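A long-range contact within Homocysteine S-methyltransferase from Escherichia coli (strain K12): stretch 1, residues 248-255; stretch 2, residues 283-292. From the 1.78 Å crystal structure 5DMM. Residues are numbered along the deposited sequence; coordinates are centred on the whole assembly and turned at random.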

# COMPACT_ATOMS: atom_id res chain seq x y z
N LEU A 248 1.88 -17.78 1.25
CA LEU A 248 2.12 -16.47 1.84
C LEU A 248 0.77 -15.85 2.17
O LEU A 248 -0.19 -16.05 1.43
CB LEU A 248 2.90 -15.56 0.89
CG LEU A 248 4.40 -15.81 0.72
CD1 LEU A 248 4.96 -14.83 -0.30
CD2 LEU A 248 5.14 -15.70 2.05
N PRO A 249 0.69 -15.08 3.27
CA PRO A 249 -0.53 -14.32 3.57
C PRO A 249 -0.91 -13.45 2.38
O PRO A 249 -0.04 -12.74 1.85
CB PRO A 249 -0.16 -13.45 4.78
CG PRO A 249 1.17 -13.90 5.24
CD PRO A 249 1.81 -14.73 4.17
N LEU A 250 -2.17 -13.48 1.95
CA LEU A 250 -2.56 -12.71 0.78
C LEU A 250 -3.18 -11.38 1.17
O LEU A 250 -3.87 -11.27 2.19
CB LEU A 250 -3.54 -13.50 -0.10
CG LEU A 250 -3.00 -14.81 -0.71
CD1 LEU A 250 -4.07 -15.45 -1.59
CD2 LEU A 250 -1.69 -14.58 -1.50
N VAL A 251 -2.93 -10.37 0.34
CA VAL A 251 -3.37 -9.01 0.57
C VAL A 251 -4.51 -8.65 -0.37
O VAL A 251 -4.47 -8.97 -1.55
CB VAL A 251 -2.20 -8.01 0.35
CG1 VAL A 251 -2.66 -6.59 0.61
CG2 VAL A 251 -1.02 -8.36 1.23
N VAL A 252 -5.52 -7.96 0.14
CA VAL A 252 -6.60 -7.53 -0.73
C VAL A 252 -7.21 -6.23 -0.23
O VAL A 252 -7.67 -6.13 0.90
CB VAL A 252 -7.70 -8.63 -0.87
CG1 VAL A 252 -8.22 -9.10 0.50
CG2 VAL A 252 -8.85 -8.14 -1.73
N TYR A 253 -7.14 -5.21 -1.07
CA TYR A 253 -7.87 -3.98 -0.78
C TYR A 253 -8.37 -3.36 -2.08
O TYR A 253 -7.63 -2.68 -2.79
CB TYR A 253 -7.03 -2.99 0.04
CG TYR A 253 -5.56 -2.73 -0.29
CD1 TYR A 253 -5.14 -1.44 -0.63
CD2 TYR A 253 -4.59 -3.72 -0.15
CE1 TYR A 253 -3.79 -1.16 -0.88
CE2 TYR A 253 -3.24 -3.45 -0.41
CZ TYR A 253 -2.85 -2.17 -0.76
OH TYR A 253 -1.53 -1.89 -1.02
N PRO A 254 -9.65 -3.62 -2.39
CA PRO A 254 -10.25 -3.22 -3.66
C PRO A 254 -10.85 -1.82 -3.61
O PRO A 254 -10.92 -1.19 -2.55
CB PRO A 254 -11.34 -4.27 -3.86
CG PRO A 254 -11.81 -4.54 -2.45
CD PRO A 254 -10.54 -4.53 -1.63
N ASN A 255 -11.28 -1.35 -4.77
CA ASN A 255 -12.02 -0.10 -4.85
C ASN A 255 -13.42 -0.28 -4.30
O ASN A 255 -13.94 -1.40 -4.25
CB ASN A 255 -12.06 0.40 -6.28
CG ASN A 255 -10.68 0.59 -6.86
OD1 ASN A 255 -9.75 0.95 -6.14
ND2 ASN A 255 -10.52 0.34 -8.15
N GLN A 283 -15.52 -15.01 1.73
CA GLN A 283 -14.95 -15.55 0.50
C GLN A 283 -13.45 -15.29 0.45
O GLN A 283 -12.66 -16.16 0.07
CB GLN A 283 -15.53 -14.91 -0.76
CG GLN A 283 -16.94 -15.23 -1.13
CD GLN A 283 -17.46 -14.18 -2.10
OE1 GLN A 283 -16.81 -13.86 -3.10
NE2 GLN A 283 -18.62 -13.60 -1.78
N TRP A 284 -13.07 -14.07 0.79
CA TRP A 284 -11.66 -13.67 0.73
C TRP A 284 -10.81 -14.45 1.71
O TRP A 284 -9.73 -14.93 1.35
CB TRP A 284 -11.51 -12.17 1.01
CG TRP A 284 -12.04 -11.32 -0.08
CD1 TRP A 284 -12.39 -11.71 -1.34
CD2 TRP A 284 -12.28 -9.91 -0.01
NE1 TRP A 284 -12.83 -10.63 -2.06
CE2 TRP A 284 -12.78 -9.51 -1.27
CE3 TRP A 284 -12.14 -8.95 1.00
CZ2 TRP A 284 -13.14 -8.19 -1.54
CZ3 TRP A 284 -12.50 -7.64 0.73
CH2 TRP A 284 -12.99 -7.27 -0.53
N GLN A 285 -11.29 -14.57 2.94
CA GLN A 285 -10.53 -15.26 3.97
C GLN A 285 -10.35 -16.73 3.61
O GLN A 285 -9.30 -17.32 3.85
CB GLN A 285 -11.21 -15.14 5.33
CG GLN A 285 -10.50 -15.87 6.46
CD GLN A 285 -11.08 -15.55 7.83
OE1 GLN A 285 -11.85 -14.61 7.99
NE2 GLN A 285 -10.69 -16.34 8.84
N ALA A 286 -11.39 -17.31 3.01
CA ALA A 286 -11.34 -18.70 2.60
C ALA A 286 -10.35 -18.89 1.44
O ALA A 286 -9.92 -20.00 1.17
CB ALA A 286 -12.72 -19.20 2.19
N ALA A 287 -10.03 -17.79 0.75
CA ALA A 287 -9.08 -17.84 -0.35
C ALA A 287 -7.68 -17.42 0.08
O ALA A 287 -6.85 -17.12 -0.76
CB ALA A 287 -9.55 -16.98 -1.51
N GLY A 288 -7.42 -17.39 1.38
CA GLY A 288 -6.08 -17.16 1.89
C GLY A 288 -5.72 -15.70 2.16
O GLY A 288 -4.57 -15.39 2.48
N ALA A 289 -6.70 -14.81 2.04
CA ALA A 289 -6.45 -13.40 2.35
C ALA A 289 -6.31 -13.25 3.86
O ALA A 289 -7.11 -13.81 4.62
CB ALA A 289 -7.58 -12.50 1.83
N ARG A 290 -5.28 -12.53 4.29
CA ARG A 290 -5.13 -12.24 5.72
C ARG A 290 -4.83 -10.76 6.00
O ARG A 290 -4.73 -10.36 7.16
CB ARG A 290 -4.04 -13.12 6.32
CG ARG A 290 -4.37 -14.60 6.21
CD ARG A 290 -3.40 -15.46 7.02
NE ARG A 290 -3.61 -15.30 8.45
CZ ARG A 290 -2.82 -15.81 9.39
NH1 ARG A 290 -1.76 -16.54 9.05
NH2 ARG A 290 -3.10 -15.58 10.67
N LEU A 291 -4.67 -9.98 4.95
CA LEU A 291 -4.52 -8.52 5.09
C LEU A 291 -5.59 -7.90 4.22
O LEU A 291 -5.53 -8.03 3.00
CB LEU A 291 -3.12 -8.04 4.66
CG LEU A 291 -1.92 -8.26 5.59
CD1 LEU A 291 -1.56 -9.73 5.67
CD2 LEU A 291 -0.70 -7.46 5.16
N ILE A 292 -6.56 -7.24 4.85
CA ILE A 292 -7.75 -6.80 4.15
C ILE A 292 -8.05 -5.32 4.46
O ILE A 292 -8.08 -4.90 5.61
CB ILE A 292 -8.96 -7.67 4.53
CG1 ILE A 292 -8.63 -9.14 4.24
CG2 ILE A 292 -10.22 -7.22 3.78
CD1 ILE A 292 -9.78 -10.07 4.42
O HOH W 1 -2.49 -17.29 2.07

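Two parallel strands, 250-253 and 289-292, are joined by backbone hydrogen bonds. The ladder opens with Leu250 N donating to Gly288 O (3.1 Å). That carbonyl accepts a second proton from water 1, whose oxygen lies 2.8 Å from Gly288 O and 2.7 Å from Leu248 O; the water donates to both, so it ties the two stretches together just before the strands begin. Leu250 O is also shared: Arg290 N reaches it at 2.8 Å and Leu291 N at 3.1 Å. Two successive amides on one acceptor mark a beta bulge, and the register shifts by one residue between Leu250 and Val251. Regular pairing then resumes, with Val252 N donating to Leu291 O at 2.9 Å. CA-H...O contacts supplement the ladder, as where Ile292 CA approaches Val252 O at 3.3 Å.

The turn before the second strand is held by its own backbone: Trp284 O accepts from both Ala287 N (2.9 Å) and Ala289 N (3.1 Å). At the phi of 91° and psi of 7° found at Gly288, a CB would be jammed against the preceding carbonyl oxygen, which by itself calls for glycine; an ideal CB on Gly288 would also come within 3.5 Å of Leu250 CD1, a close fit.

The side chains are mostly apolar, as befits a largely buried contact. Val251 and Leu291 share one face of the sheet, with Val251 CG2 4.0 Å from Leu291 CB. On the other, Val252 CG1 meets Ile292 CG1 at 3.8 Å and also packs 3.7 Å from Ala289 CB, a methyl small enough to fit closely there. Val252's branching serves it well: its CG2 sits over a face of Trp284, 4.1 Å from the centroid of the six-membered ring, in a CH-pi contact. Pro254 CG adds apolar packing 3.5 Å from Trp284 CH2. The indole's polar atom, NE1, is satisfied elsewhere in the structure.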